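PDB 5DIY: hyaluronidase from Thermobaculum terrenum, which probably removes O-linked N-acetylglucosamine from modified proteins, acting as a family 84 glycoside hydrolase with hexosaminidase activity. Local coordinates for residues Ile82-Ser87 / Ile116-Val121; Val121-Ile126 / Pro165-Asn170. All coordinates share one frame; numbering follows the deposited sequence.

Contacts 1 and 2 follow one another along the chain, share V121 and have centres about 9 Å apart, so the loops after three successive barrel strands (77-82, 113-117 and 160-164) are coupled side by side. Two polar pairs join the contacts: F118 O lies 2.8 Å from T166 OG1, and N120 OD1 lies 2.8 Å from Y168 OH, both probable hydrogen bonds. D119 CB also packs on Y168 CE2 at 3.5 Å. Both contacts reach the bound N-acetylglucosamine, contact 1 through D119 and N120, contact 2 through Y168. L86 O and I126 CD1, 3.4 Å apart, add a further touch away from the sugar.

Contact 1: residues Ile82-Ser87 / Ile116-Val121; sequences ISPGLS and IFFDNV. Unlike the reference sequence in segment 116-121: N120 (reference Asp). With NAG (2-acetamido-2-deoxy-beta-D-glucopyranose), chain E.
V121 CG1 stands anti to its own carbonyl carbon (chi1 -57°), and this rotation sets the methyl 3.6 Å from G85 C; S83 OG, likewise anti to its carbonyl carbon, is brought to 3.7 Å from F117 CB. The two segments continue neighbouring parallel strands, 77-82 and 113-117, of an eight-stranded TIM barrel, at the strand ends that carry the active-site loops. The last rung between them is F117 N to I82 O, 2.9 Å with an N-H...O angle of 168°, and it is flanked by CA-H...O contacts from I116 to I82 O and from S83 to F117 O. Beyond it the backbones part, and a water takes over, accepting from G85 N and donating to F117 O. Apolar packing continues as P84 CG meets F118 CE1 at 4.1 Å, while G85 lies so close that a CB there would run into V121 CG1. The outer end closes where L86 CD2 approaches V121 CG1.

D119 and N120 carry the site. N120 is engineered, replacing an aspartate predicted to be the proton donor; its OD1 is hydrogen-bonded to Y168 and its ND2 to Y14. D119 splits its carboxylate: OD2 receives N2 of the N-acetylglucosamine (3.0 Å, 166° at the hydrogen) and the salt bridge from K43, consistent with the acetamido-positioning aspartate of family 84 enzymes. An alanine at D119 would probably leave the sugar N2 without this acceptor and K43 without its charged mate. The other oxygen ties back to the neighbouring strand's loop through one water, which donates to D119 OD1 at 2.8 Å and stands 2.7 Å from S83 OG.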
loop_
_atom_site.group_PDB
_atom_site.type_symbol
_atom_site.label_atom_id
_atom_site.label_comp_id
_atom_site.label_asym_id
_atom_site.label_seq_id
_atom_site.Cartn_x
_atom_site.Cartn_y
_atom_site.Cartn_z
ATOM N N ILE C 82 -18.729 -10.157 1.986
ATOM C CA ILE C 82 -18.524 -11.579 2.237
ATOM C C ILE C 82 -17.747 -12.147 1.033
ATOM O O ILE C 82 -17.916 -11.676 -0.093
ATOM C CB ILE C 82 -19.890 -12.296 2.473
ATOM C CG1 ILE C 82 -19.707 -13.734 2.975
ATOM C CG2 ILE C 82 -20.786 -12.259 1.237
ATOM C CD1 ILE C 82 -19.378 -13.820 4.451
ATOM N N SER C 83 -16.880 -13.127 1.289
ATOM C CA SER C 83 -16.032 -13.737 0.269
ATOM C C SER C 83 -16.185 -15.259 0.330
ATOM O O SER C 83 -15.448 -15.924 1.063
ATOM C CB SER C 83 -14.574 -13.331 0.485
ATOM O OG SER C 83 -14.441 -11.923 0.441
ATOM N N PRO C 84 -17.162 -15.815 -0.422
ATOM C CA PRO C 84 -17.491 -17.238 -0.364
ATOM C C PRO C 84 -16.817 -18.129 -1.416
ATOM O O PRO C 84 -17.027 -19.348 -1.400
ATOM C CB PRO C 84 -19.001 -17.224 -0.604
ATOM C CG PRO C 84 -19.174 -16.128 -1.599
ATOM C CD PRO C 84 -18.138 -15.084 -1.259
ATOM N N GLY C 85 -15.997 -17.540 -2.288
ATOM C CA GLY C 85 -15.534 -18.205 -3.501
ATOM C C GLY C 85 -14.524 -19.333 -3.363
ATOM O O GLY C 85 -14.261 -20.026 -4.346
ATOM N N LEU C 86 -13.946 -19.522 -2.177
ATOM C CA LEU C 86 -13.019 -20.641 -1.960
ATOM C C LEU C 86 -13.746 -21.978 -1.898
ATOM O O LEU C 86 -13.180 -22.993 -2.291
ATOM C CB LEU C 86 -12.192 -20.456 -0.679
ATOM C CG LEU C 86 -11.293 -19.226 -0.587
ATOM C CD1 LEU C 86 -10.732 -19.094 0.822
ATOM C CD2 LEU C 86 -10.173 -19.302 -1.611
ATOM N N SER C 87 -14.980 -21.977 -1.392
ATOM C CA SER C 87 -15.767 -23.214 -1.223
ATOM C C SER C 87 -17.234 -23.162 -1.693
ATOM O O SER C 87 -17.946 -24.149 -1.539
ATOM C CB SER C 87 -15.717 -23.635 0.247
ATOM O OG SER C 87 -16.262 -22.626 1.080
ATOM N N ILE C 116 -20.033 -8.846 -2.321
ATOM C CA ILE C 116 -19.805 -10.282 -2.547
ATOM C C ILE C 116 -18.576 -10.424 -3.446
ATOM O O ILE C 116 -18.648 -10.164 -4.652
ATOM C CB ILE C 116 -21.045 -11.000 -3.141
ATOM C CG1 ILE C 116 -22.289 -10.705 -2.286
ATOM C CG2 ILE C 116 -20.806 -12.505 -3.208
ATOM C CD1 ILE C 116 -23.559 -11.377 -2.759
ATOM N N PHE C 117 -17.451 -10.838 -2.856
ATOM C CA PHE C 117 -16.154 -10.792 -3.550
ATOM C C PHE C 117 -15.662 -12.168 -3.957
ATOM O O PHE C 117 -15.833 -13.129 -3.209
ATOM C CB PHE C 117 -15.090 -10.094 -2.694
ATOM C CG PHE C 117 -15.454 -8.694 -2.244
ATOM C CD1 PHE C 117 -16.377 -7.902 -2.937
ATOM C CD2 PHE C 117 -14.825 -8.146 -1.137
ATOM C CE1 PHE C 117 -16.682 -6.626 -2.505
ATOM C CE2 PHE C 117 -15.123 -6.867 -0.706
ATOM C CZ PHE C 117 -16.052 -6.106 -1.386
ATOM N N PHE C 118 -15.058 -12.241 -5.150
ATOM C CA PHE C 118 -14.500 -13.479 -5.710
ATOM C C PHE C 118 -13.036 -13.302 -6.137
ATOM O O PHE C 118 -12.545 -14.020 -7.013
ATOM C CB PHE C 118 -15.355 -13.940 -6.898
ATOM C CG PHE C 118 -16.795 -14.170 -6.545
ATOM C CD1 PHE C 118 -17.200 -15.374 -5.986
ATOM C CD2 PHE C 118 -17.738 -13.171 -6.733
ATOM C CE1 PHE C 118 -18.525 -15.584 -5.630
ATOM C CE2 PHE C 118 -19.065 -13.375 -6.386
ATOM C CZ PHE C 118 -19.461 -14.585 -5.836
ATOM N N ASP C 119 -12.343 -12.345 -5.523
ATOM C CA ASP C 119 -10.903 -12.175 -5.739
ATOM C C ASP C 119 -10.107 -13.289 -5.061
ATOM O O ASP C 119 -10.501 -13.782 -4.009
ATOM C CB ASP C 119 -10.421 -10.814 -5.224
ATOM C CG ASP C 119 -10.725 -10.595 -3.747
ATOM O OD1 ASP C 119 -11.911 -10.669 -3.368
ATOM O OD2 ASP C 119 -9.782 -10.332 -2.979
ATOM N N ASN C 120 -8.986 -13.667 -5.673
ATOM C CA ASN C 120 -8.064 -14.661 -5.119
ATOM C C ASN C 120 -8.749 -15.988 -4.788
ATOM O O ASN C 120 -8.745 -16.453 -3.644
ATOM C CB ASN C 120 -7.329 -14.090 -3.900
ATOM C CG ASN C 120 -6.604 -12.788 -4.206
ATOM O OD1 ASN C 120 -6.375 -12.441 -5.367
ATOM N ND2 ASN C 120 -6.248 -12.053 -3.159
ATOM N N VAL C 121 -9.365 -16.552 -5.823
ATOM C CA VAL C 121 -9.941 -17.897 -5.806
ATOM C C VAL C 121 -9.449 -18.591 -7.080
ATOM O O VAL C 121 -8.896 -17.920 -7.961
ATOM C CB VAL C 121 -11.492 -17.868 -5.745
ATOM C CG1 VAL C 121 -11.958 -17.090 -4.521
ATOM C CG2 VAL C 121 -12.105 -17.296 -7.025
HETATM C C1 NAG E . -5.197 -8.516 -3.579
HETATM C C2 NAG E . -6.466 -8.501 -2.703
HETATM C C3 NAG E . -6.411 -7.518 -1.531
HETATM C C4 NAG E . -4.970 -7.247 -1.131
HETATM C C5 NAG E . -4.259 -6.595 -2.306
HETATM C C6 NAG E . -2.781 -6.284 -2.016
HETATM C C7 NAG E . -7.909 -7.237 -4.266
HETATM C C8 NAG E . -9.226 -7.257 -4.990
HETATM N N2 NAG E . -7.668 -8.307 -3.507
HETATM O O3 NAG E . -7.144 -8.065 -0.430
HETATM O O4 NAG E . -4.926 -6.344 -0.026
HETATM O O5 NAG E . -4.383 -7.339 -3.522
HETATM O O6 NAG E . -2.069 -7.438 -1.564
HETATM O O7 NAG E . -7.123 -6.305 -4.383
HETATM O O HOH W 1 -12.009 -11.627 -0.752
HETATM O O HOH W 2 -14.288 -15.354 -2.498
#

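Contact 2: residues Val121-Ile126 / Pro165-Asn170; sequences VPFDLI and PTFYCN. With NAG (2-acetamido-2-deoxy-beta-D-glucopyranose), chain E.
F123 lays one ring face against F167 and turns an edge to T166. Its CB starts 3.8 Å from F167 CZ. CG, set anti to the carbonyl carbon (chi1 -60°), comes to 3.5 Å from the same CZ. CD1 makes the nearest approach, 3.4 Å to F167 CZ, and on its outer side it meets T166 CG2, which sits in the plane of the F123 ring at its edge, 3.9 Å from CD1. CD2, on the other side of the ring, is also near F167 CZ but farther than CD1. Further out, F123 CE1 passes F167 CE2 at 4.0 Å, and at the tip F123 CZ is 4.3 Å from F167 CE2. The rings therefore form an offset stack, with centroids 4.6 Å apart and planes inclined by 29°, F167 lying over one F123 face.

T166 CG2 lies between the edge of the F123 ring and V121 CG2. The latter methyl merely packs against T166 OG1, at 3.6 Å; the hydroxyl's hydrogen bonds go to F118 O and Q141 NE2. Two residues on, the Y168 ring takes the acetamide methyl C8 of the sugar over the centre of one face.

The contact thus joins the loop between strand 113-117 and helix 128-133 to the one between strand 160-164 and helix 175-183, with T166 packed on L137 of helix 137-153 and F167 meeting Y176 of helix 175-183.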
loop_
_atom_site.group_PDB
_atom_site.type_symbol
_atom_site.label_atom_id
_atom_site.label_comp_id
_atom_site.label_asym_id
_atom_site.label_seq_id
_atom_site.Cartn_x
_atom_site.Cartn_y
_atom_site.Cartn_z
ATOM N N VAL C 121 -9.365 -16.552 -5.823
ATOM C CA VAL C 121 -9.941 -17.897 -5.806
ATOM C C VAL C 121 -9.449 -18.591 -7.080
ATOM O O VAL C 121 -8.896 -17.920 -7.961
ATOM C CB VAL C 121 -11.492 -17.868 -5.745
ATOM C CG1 VAL C 121 -11.958 -17.090 -4.521
ATOM C CG2 VAL C 121 -12.105 -17.296 -7.025
ATOM N N PRO C 122 -9.622 -19.928 -7.183
ATOM C CA PRO C 122 -9.236 -20.615 -8.422
ATOM C C PRO C 122 -9.982 -20.099 -9.654
ATOM O O PRO C 122 -11.165 -19.759 -9.565
ATOM C CB PRO C 122 -9.600 -22.080 -8.140
ATOM C CG PRO C 122 -9.517 -22.205 -6.662
ATOM C CD PRO C 122 -10.021 -20.889 -6.136
ATOM N N PHE C 123 -9.284 -20.058 -10.791
ATOM C CA PHE C 123 -9.832 -19.491 -12.031
ATOM C C PHE C 123 -10.911 -20.352 -12.699
ATOM O O PHE C 123 -11.582 -19.879 -13.615
ATOM C CB PHE C 123 -8.712 -19.208 -13.053
ATOM C CG PHE C 123 -7.652 -18.226 -12.580
ATOM C CD1 PHE C 123 -7.975 -17.103 -11.807
ATOM C CD2 PHE C 123 -6.319 -18.401 -12.962
ATOM C CE1 PHE C 123 -6.990 -16.206 -11.398
ATOM C CE2 PHE C 123 -5.334 -17.501 -12.560
ATOM C CZ PHE C 123 -5.668 -16.404 -11.777
ATOM N N ASP C 124 -11.083 -21.592 -12.241
ATOM C CA ASP C 124 -12.074 -22.515 -12.798
ATOM C C ASP C 124 -12.938 -23.108 -11.688
ATOM O O ASP C 124 -12.606 -22.992 -10.506
ATOM C CB ASP C 124 -11.387 -23.625 -13.616
ATOM C CG ASP C 124 -10.118 -24.157 -12.957
ATOM O OD1 ASP C 124 -10.008 -24.107 -11.711
ATOM O OD2 ASP C 124 -9.222 -24.615 -13.696
ATOM N N LEU C 125 -14.035 -23.747 -12.092
ATOM C CA LEU C 125 -15.038 -24.270 -11.165
ATOM C C LEU C 125 -14.522 -25.493 -10.395
ATOM O O LEU C 125 -14.071 -26.470 -10.992
ATOM C CB LEU C 125 -16.332 -24.616 -11.915
ATOM C CG LEU C 125 -17.043 -23.433 -12.587
ATOM C CD1 LEU C 125 -18.048 -23.906 -13.626
ATOM C CD2 LEU C 125 -17.723 -22.545 -11.553
ATOM N N ILE C 126 -14.607 -25.416 -9.069
ATOM C CA ILE C 126 -14.104 -26.456 -8.164
ATOM C C ILE C 126 -15.036 -27.670 -8.114
ATOM O O ILE C 126 -14.565 -28.809 -8.140
ATOM C CB ILE C 126 -13.890 -25.885 -6.730
ATOM C CG1 ILE C 126 -12.770 -24.836 -6.748
ATOM C CG2 ILE C 126 -13.554 -26.983 -5.725
ATOM C CD1 ILE C 126 -12.678 -23.995 -5.488
ATOM N N PRO C 165 -14.724 -9.194 -9.156
ATOM C CA PRO C 165 -14.493 -10.329 -10.043
ATOM C C PRO C 165 -13.227 -11.103 -9.690
ATOM O O PRO C 165 -12.357 -10.592 -8.984
ATOM C CB PRO C 165 -14.368 -9.689 -11.423
ATOM C CG PRO C 165 -14.044 -8.254 -11.192
ATOM C CD PRO C 165 -14.460 -7.898 -9.805
ATOM N N THR C 166 -13.152 -12.337 -10.174
ATOM C CA THR C 166 -11.972 -13.189 -10.004
ATOM C C THR C 166 -10.802 -12.683 -10.847
ATOM O O THR C 166 -9.649 -12.825 -10.453
ATOM C CB THR C 166 -12.327 -14.655 -10.328
ATOM O OG1 THR C 166 -13.407 -15.065 -9.475
ATOM C CG2 THR C 166 -11.146 -15.571 -10.115
ATOM N N PHE C 167 -11.113 -12.074 -11.990
ATOM C CA PHE C 167 -10.140 -11.327 -12.784
ATOM C C PHE C 167 -10.453 -9.846 -12.603
ATOM O O PHE C 167 -11.410 -9.334 -13.197
ATOM C CB PHE C 167 -10.210 -11.755 -14.253
ATOM C CG PHE C 167 -9.779 -13.185 -14.478
ATOM C CD1 PHE C 167 -10.689 -14.232 -14.345
ATOM C CD2 PHE C 167 -8.453 -13.488 -14.788
ATOM C CE1 PHE C 167 -10.292 -15.552 -14.534
ATOM C CE2 PHE C 167 -8.049 -14.807 -14.975
ATOM C CZ PHE C 167 -8.971 -15.840 -14.850
ATOM N N TYR C 168 -9.651 -9.178 -11.768
ATOM C CA TYR C 168 -9.926 -7.806 -11.296
ATOM C C TYR C 168 -8.885 -6.749 -11.693
ATOM O O TYR C 168 -8.984 -5.599 -11.267
ATOM C CB TYR C 168 -10.119 -7.799 -9.766
ATOM C CG TYR C 168 -8.975 -8.384 -8.956
ATOM C CD1 TYR C 168 -7.830 -7.636 -8.669
ATOM C CD2 TYR C 168 -9.048 -9.681 -8.464
ATOM C CE1 TYR C 168 -6.786 -8.179 -7.920
ATOM C CE2 TYR C 168 -8.020 -10.231 -7.719
ATOM C CZ TYR C 168 -6.892 -9.481 -7.442
ATOM O OH TYR C 168 -5.884 -10.051 -6.704
ATOM N N CYS C 169 -7.908 -7.129 -12.509
ATOM C CA CYS C 169 -6.873 -6.216 -12.970
ATOM C C CYS C 169 -6.307 -6.679 -14.300
ATOM O O CYS C 169 -6.633 -7.765 -14.775
ATOM C CB CYS C 169 -5.744 -6.131 -11.940
ATOM S SG CYS C 169 -4.852 -7.674 -11.632
ATOM N N ASN C 170 -5.459 -5.834 -14.881
ATOM C CA ASN C 170 -4.679 -6.158 -16.079
ATOM C C ASN C 170 -5.509 -6.074 -17.372
ATOM O O ASN C 170 -5.733 -4.967 -17.852
ATOM C CB ASN C 170 -3.902 -7.486 -15.895
ATOM C CG ASN C 170 -2.808 -7.691 -16.928
ATOM O OD1 ASN C 170 -2.472 -6.798 -17.704
ATOM N ND2 ASN C 170 -2.237 -8.884 -16.932
HETATM C C1 NAG E . -5.197 -8.516 -3.579
HETATM C C2 NAG E . -6.466 -8.501 -2.703
HETATM C C3 NAG E . -6.411 -7.518 -1.531
HETATM C C4 NAG E . -4.970 -7.247 -1.131
HETATM C C5 NAG E . -4.259 -6.595 -2.306
HETATM C C6 NAG E . -2.781 -6.284 -2.016
HETATM C C7 NAG E . -7.909 -7.237 -4.266
HETATM C C8 NAG E . -9.226 -7.257 -4.990
HETATM N N2 NAG E . -7.668 -8.307 -3.507
HETATM O O3 NAG E . -7.144 -8.065 -0.430
HETATM O O4 NAG E . -4.926 -6.344 -0.026
HETATM O O5 NAG E . -4.383 -7.339 -3.522
HETATM O O6 NAG E . -2.069 -7.438 -1.564
HETATM O O7 NAG E . -7.123 -6.305 -4.383
#